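Local coordinates for protein chitinase (Paenibacillus sp. FPU-7, PDB 5GZT) that probably hydrolyses internal beta-1,4 linkages between N-acetylglucosamine units in chitin and chitodextrins, as expected of a family 18 endochitinase, at residues T980-A984 with F1087-D1091; V1029-G1035 with Y1076-P1080. All coordinates share one frame; numbering follows the deposited sequence.

Interaction 1 (T980-A984 with F1087-D1091); sequences TAHQA and FITYD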
loop_
_atom_site.group_PDB
_atom_site.type_symbol
_atom_site.label_atom_id
_atom_site.label_comp_id
_atom_site.label_asym_id
_atom_site.label_seq_id
_atom_site.Cartn_x
_atom_site.Cartn_y
_atom_site.Cartn_z
ATOM N N THR B 980 6.495 -27.988 -7.751
ATOM C CA THR B 980 5.911 -28.949 -6.836
ATOM C C THR B 980 4.796 -28.250 -5.992
ATOM O O THR B 980 4.783 -27.002 -5.831
ATOM C CB THR B 980 6.949 -29.552 -5.889
ATOM O OG1 THR B 980 7.386 -28.536 -4.966
ATOM C CG2 THR B 980 8.115 -30.150 -6.691
ATOM N N ALA B 981 3.936 -29.087 -5.403
ATOM C CA ALA B 981 2.773 -28.621 -4.601
ATOM C C ALA B 981 1.935 -29.811 -4.138
ATOM O O ALA B 981 2.259 -30.987 -4.454
ATOM C CB ALA B 981 1.935 -27.593 -5.381
ATOM N N HIS B 982 0.904 -29.528 -3.305
ATOM C CA HIS B 982 0.138 -30.613 -2.702
ATOM C C HIS B 982 -0.988 -30.989 -3.688
ATOM O O HIS B 982 -1.744 -30.077 -4.175
ATOM C CB HIS B 982 -0.477 -30.146 -1.433
ATOM C CG HIS B 982 0.516 -29.747 -0.388
ATOM N ND1 HIS B 982 1.405 -30.639 0.177
ATOM C CD2 HIS B 982 0.696 -28.565 0.258
ATOM C CE1 HIS B 982 2.131 -30.014 1.082
ATOM N NE2 HIS B 982 1.695 -28.768 1.180
ATOM N N GLN B 983 -1.014 -32.263 -4.032
ATOM C CA GLN B 983 -2.030 -32.809 -4.992
ATOM C C GLN B 983 -3.409 -33.054 -4.367
ATOM O O GLN B 983 -4.386 -33.114 -5.105
ATOM C CB GLN B 983 -1.548 -34.087 -5.680
ATOM C CG GLN B 983 -1.411 -35.344 -4.810
ATOM C CD GLN B 983 -2.374 -36.492 -5.156
ATOM O OE1 GLN B 983 -3.438 -36.309 -5.859
ATOM N NE2 GLN B 983 -2.058 -37.665 -4.617
ATOM N N ALA B 984 -3.474 -33.135 -3.038
ATOM C CA ALA B 984 -4.662 -33.538 -2.322
ATOM C C ALA B 984 -4.885 -32.835 -0.978
ATOM O O ALA B 984 -5.616 -33.343 -0.113
ATOM C CB ALA B 984 -4.590 -35.023 -2.090
ATOM N N PHE B 1087 10.204 -35.473 -4.904
ATOM C CA PHE B 1087 9.186 -34.929 -4.008
ATOM C C PHE B 1087 7.895 -35.665 -4.291
ATOM O O PHE B 1087 7.468 -35.697 -5.442
ATOM C CB PHE B 1087 8.972 -33.442 -4.338
ATOM C CG PHE B 1087 7.891 -32.788 -3.528
ATOM C CD1 PHE B 1087 6.552 -32.771 -3.994
ATOM C CD2 PHE B 1087 8.185 -32.163 -2.335
ATOM C CE1 PHE B 1087 5.544 -32.164 -3.244
ATOM C CE2 PHE B 1087 7.175 -31.544 -1.582
ATOM C CZ PHE B 1087 5.843 -31.553 -2.035
ATOM N N ILE B 1088 7.256 -36.173 -3.246
ATOM C CA ILE B 1088 6.013 -36.967 -3.359
ATOM C C ILE B 1088 4.871 -36.289 -2.557
ATOM O O ILE B 1088 5.076 -35.943 -1.428
ATOM C CB ILE B 1088 6.223 -38.401 -2.817
ATOM C CG1 ILE B 1088 7.318 -39.133 -3.591
ATOM C CG2 ILE B 1088 4.952 -39.246 -2.900
ATOM C CD1 ILE B 1088 7.114 -39.238 -5.111
ATOM N N THR B 1089 3.676 -36.206 -3.130
ATOM C CA THR B 1089 2.494 -35.619 -2.474
ATOM C C THR B 1089 1.384 -36.628 -2.510
ATOM O O THR B 1089 1.093 -37.223 -3.574
ATOM C CB THR B 1089 2.096 -34.308 -3.137
ATOM O OG1 THR B 1089 0.791 -33.913 -2.715
ATOM C CG2 THR B 1089 2.200 -34.367 -4.681
ATOM N N TYR B 1090 0.826 -36.872 -1.339
ATOM C CA TYR B 1090 -0.065 -38.002 -1.144
ATOM C C TYR B 1090 -0.996 -37.749 0.035
ATOM O O TYR B 1090 -0.793 -36.709 0.734
ATOM C CB TYR B 1090 0.755 -39.307 -0.966
ATOM C CG TYR B 1090 1.596 -39.387 0.275
ATOM C CD1 TYR B 1090 2.740 -38.578 0.444
ATOM C CD2 TYR B 1090 1.286 -40.267 1.275
ATOM C CE1 TYR B 1090 3.496 -38.637 1.606
ATOM C CE2 TYR B 1090 2.069 -40.372 2.441
ATOM C CZ TYR B 1090 3.172 -39.558 2.611
ATOM O OH TYR B 1090 3.891 -39.657 3.798
ATOM N N ASP B 1091 -1.992 -38.647 0.269
ATOM C CA ASP B 1091 -2.751 -38.675 1.521
ATOM C C ASP B 1091 -2.220 -39.768 2.380
ATOM O O ASP B 1091 -2.000 -40.833 1.869
ATOM C CB ASP B 1091 -4.293 -38.984 1.343
ATOM C CG ASP B 1091 -5.148 -37.730 1.129
ATOM O OD1 ASP B 1091 -4.847 -36.695 1.785
ATOM O OD2 ASP B 1091 -6.029 -37.761 0.198
HETATM O O HOH W 1 0.990 -33.272 -0.128
#
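The tightly packed part of this contact is built round T1089, whose hydroxyl is gripped by the backbone of Q983. The N-H of Q983 points almost straight at T1089 OG1, with N to OG1 2.8 Å and an angle of 172° at the hydrogen. T1089 can meet it because OG1 stands opposite its own backbone N (chi1 166°), which swings the oxygen toward 980-984. The methyl beside it, T1089 CG2, presses on A981 O at 3.4 Å. Q983 then curls over the threonine, and its NE2 makes a weak 3.3 Å hydrogen bond to T1089 O. The other end of that amide, OE1, is claimed by D971 N.

Further along, T980 CB sits over one face of the F1087 ring, 4.1 Å from the centroid and 22° off the normal, a CH-pi contact. A981 O approaches the same ring at its edge, 3.7 Å from F1087 CE1. T980 OG1 turns to G1035 O and Q1038 N instead. In family 18 terms, the long loop after barrel strand 964-967 here lies along strand 1086-1089 of the insertion domain that interrupts the TIM barrel before its last strand.

Packing is looser where T1089 OG1 also meets a water, which links it to H982 ND1, 2.7 Å from each. H982 NE2 is held by D1069. At the far end the touch is slight: A984 CB is 3.8 Å from D1091 OD2, while K1099 forms a salt bridge with that carboxylate and a hydrogen bond with A984 O. D1091 OD1 is hydrogen-bonded to S1095 OG.

Interaction 2 (V1029-G1035 with Y1076-P1080); sequences VPNINHG and YLYNP
Y1078 pushes its ring into the curve of loop 1029-1035, with Y1076 alongside it on the same strand. Both tyrosines belong to strand 1074-1079, in the four-stranded antiparallel sheet of the insertion domain carried by this family 18 TIM barrel; the loop leaves the sheet's edge strand 1024-1026 and folds back beside it.

Contacts of backbone with ring dominate. Y1078 has CG trans to its backbone N (chi1 -169°), which carries the ring out into the loop, and the H1034-G1035 peptide lies over one face, with H1034 C 3.7 Å above the ring plane near the rim. The carbonyl of that peptide wedges between the two tyrosines: H1034 O is 3.3 Å from Y1078 CB, and it also meets the edge of the Y1076 ring in plane, 3.7 Å from Y1076 CE2. G1035, at a positive phi of 82°, lets the chain run this close beside Y1078.

Apolar contact is modest. V1029 CG1 touches Y1078 CE1 at 4.0 Å, and H1034 CB rests near Y1076 CE2, while the imidazole itself stacks on Y1067.

Hydrogen bonds shape the loop rather than join it to the strand. N1031 is the centre of an inverse gamma turn, closed by a weak bond from I1032 N to P1030 O, and G1035 N reaches back to I1032 O at 2.8 Å. The modelled approach of V1029 O to Y1078 OH is too short to be trusted.

Amide contact comes last, at the solvent-exposed edge of the contact. The N1031 amide is tilted 50° to the Y1078 ring, its CG 3.4 Å from Y1078 CE2, and N1031 ND2 lies 3.7 Å from P1080 CB.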
loop_
_atom_site.group_PDB
_atom_site.type_symbol
_atom_site.label_atom_id
_atom_site.label_comp_id
_atom_site.label_asym_id
_atom_site.label_seq_id
_atom_site.Cartn_x
_atom_site.Cartn_y
_atom_site.Cartn_z
ATOM N N VAL B 1029 14.084 -32.136 -8.195
ATOM C CA VAL B 1029 13.514 -31.114 -7.354
ATOM C C VAL B 1029 14.618 -30.616 -6.406
ATOM O O VAL B 1029 15.170 -31.405 -5.602
ATOM C CB VAL B 1029 12.299 -31.635 -6.547
ATOM C CG1 VAL B 1029 11.779 -30.523 -5.631
ATOM C CG2 VAL B 1029 11.204 -32.124 -7.491
ATOM N N PRO B 1030 14.923 -29.313 -6.470
ATOM C CA PRO B 1030 16.005 -28.722 -5.654
ATOM C C PRO B 1030 15.792 -28.998 -4.199
ATOM O O PRO B 1030 14.629 -28.950 -3.761
ATOM C CB PRO B 1030 15.846 -27.234 -5.892
ATOM C CG PRO B 1030 15.167 -27.120 -7.236
ATOM C CD PRO B 1030 14.409 -28.385 -7.487
ATOM N N ASN B 1031 16.849 -29.282 -3.430
ATOM C CA ASN B 1031 16.673 -29.439 -1.990
ATOM C C ASN B 1031 16.622 -28.083 -1.294
ATOM O O ASN B 1031 17.583 -27.667 -0.635
ATOM C CB ASN B 1031 17.711 -30.360 -1.396
ATOM C CG ASN B 1031 17.415 -30.740 0.036
ATOM O OD1 ASN B 1031 16.443 -30.287 0.656
ATOM N ND2 ASN B 1031 18.243 -31.615 0.572
ATOM N N ILE B 1032 15.474 -27.414 -1.448
ATOM C CA ILE B 1032 15.112 -26.176 -0.748
ATOM C C ILE B 1032 13.723 -26.424 -0.160
ATOM O O ILE B 1032 12.805 -26.856 -0.916
ATOM C CB ILE B 1032 15.021 -24.968 -1.708
ATOM C CG1 ILE B 1032 16.336 -24.772 -2.472
ATOM C CG2 ILE B 1032 14.660 -23.667 -0.982
ATOM C CD1 ILE B 1032 16.197 -23.786 -3.611
ATOM N N ASN B 1033 13.596 -26.163 1.152
ATOM C CA ASN B 1033 12.416 -26.433 1.970
ATOM C C ASN B 1033 11.873 -27.820 1.726
ATOM O O ASN B 1033 10.656 -28.007 1.549
ATOM C CB ASN B 1033 11.324 -25.388 1.706
ATOM C CG ASN B 1033 11.802 -23.982 1.965
ATOM O OD1 ASN B 1033 11.494 -23.061 1.212
ATOM N ND2 ASN B 1033 12.569 -23.806 3.031
ATOM N N HIS B 1034 12.796 -28.773 1.684
ATOM C CA HIS B 1034 12.525 -30.153 1.390
ATOM C C HIS B 1034 11.723 -30.345 0.101
ATOM O O HIS B 1034 10.903 -31.228 0.023
ATOM C CB HIS B 1034 11.818 -30.812 2.560
ATOM C CG HIS B 1034 12.389 -30.452 3.887
ATOM N ND1 HIS B 1034 13.664 -30.792 4.271
ATOM C CD2 HIS B 1034 11.849 -29.781 4.932
ATOM C CE1 HIS B 1034 13.890 -30.345 5.493
ATOM N NE2 HIS B 1034 12.799 -29.738 5.922
ATOM N N GLY B 1035 11.986 -29.522 -0.905
ATOM C CA GLY B 1035 11.336 -29.660 -2.220
ATOM C C GLY B 1035 9.935 -29.057 -2.362
ATOM O O GLY B 1035 9.392 -29.059 -3.470
ATOM N N TYR B 1076 4.176 -34.939 2.766
ATOM C CA TYR B 1076 4.986 -35.084 1.588
ATOM C C TYR B 1076 6.274 -35.790 1.934
ATOM O O TYR B 1076 6.673 -35.834 3.090
ATOM C CB TYR B 1076 5.280 -33.777 0.873
ATOM C CG TYR B 1076 5.944 -32.643 1.660
ATOM C CD1 TYR B 1076 5.235 -31.895 2.583
ATOM C CD2 TYR B 1076 7.270 -32.290 1.442
ATOM C CE1 TYR B 1076 5.837 -30.828 3.275
ATOM C CE2 TYR B 1076 7.871 -31.232 2.110
ATOM C CZ TYR B 1076 7.149 -30.508 3.040
ATOM O OH TYR B 1076 7.722 -29.484 3.714
ATOM N N LEU B 1077 6.894 -36.360 0.913
ATOM C CA LEU B 1077 8.139 -37.104 1.041
ATOM C C LEU B 1077 9.154 -36.328 0.230
ATOM O O LEU B 1077 8.793 -35.822 -0.825
ATOM C CB LEU B 1077 8.007 -38.512 0.465
ATOM C CG LEU B 1077 7.628 -39.697 1.344
ATOM C CD1 LEU B 1077 6.898 -39.391 2.611
ATOM C CD2 LEU B 1077 6.919 -40.785 0.541
ATOM N N TYR B 1078 10.403 -36.251 0.728
ATOM C CA TYR B 1078 11.543 -35.778 -0.072
ATOM C C TYR B 1078 12.717 -36.772 0.072
ATOM O O TYR B 1078 12.935 -37.423 1.140
ATOM C CB TYR B 1078 11.944 -34.336 0.295
ATOM C CG TYR B 1078 12.944 -33.725 -0.688
ATOM C CD1 TYR B 1078 12.565 -33.426 -1.980
ATOM C CD2 TYR B 1078 14.289 -33.479 -0.321
ATOM C CE1 TYR B 1078 13.455 -32.935 -2.902
ATOM C CE2 TYR B 1078 15.200 -32.946 -1.257
ATOM C CZ TYR B 1078 14.782 -32.683 -2.544
ATOM O OH TYR B 1078 15.608 -32.131 -3.511
ATOM N N ASN B 1079 13.387 -36.976 -1.045
ATOM C CA ASN B 1079 14.604 -37.816 -1.092
ATOM C C ASN B 1079 15.574 -37.013 -1.977
ATOM O O ASN B 1079 15.407 -36.956 -3.196
ATOM C CB ASN B 1079 14.340 -39.221 -1.645
ATOM C CG ASN B 1079 15.609 -40.103 -1.688
ATOM O OD1 ASN B 1079 16.733 -39.607 -1.709
ATOM N ND2 ASN B 1079 15.417 -41.421 -1.682
ATOM N N PRO B 1080 16.578 -36.354 -1.357
ATOM C CA PRO B 1080 17.532 -35.556 -2.168
ATOM C C PRO B 1080 18.302 -36.425 -3.204
ATOM O O PRO B 1080 18.658 -35.960 -4.324
ATOM C CB PRO B 1080 18.470 -34.932 -1.115
ATOM C CG PRO B 1080 18.159 -35.577 0.211
ATOM C CD PRO B 1080 17.005 -36.542 0.042
#

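Both contacts are built on neighbouring strands of one antiparallel sheet, 1086-1089 in interaction 1 and 1074-1079 in interaction 2, and the second is nested within the chain loop closed by the first. Interaction 1 is fully buried where a barrel loop meets the insertion domain, and it relies on directed polar bonds and a bridging water. Interaction 2 stays inside that domain and runs out to exposed residues; there tyrosine rings pack against backbone. They join directly: the T980-G1035 bond ties one contact to the other, I1088 N pairs with L1077 O, and the F1087 and Y1076 rings meet.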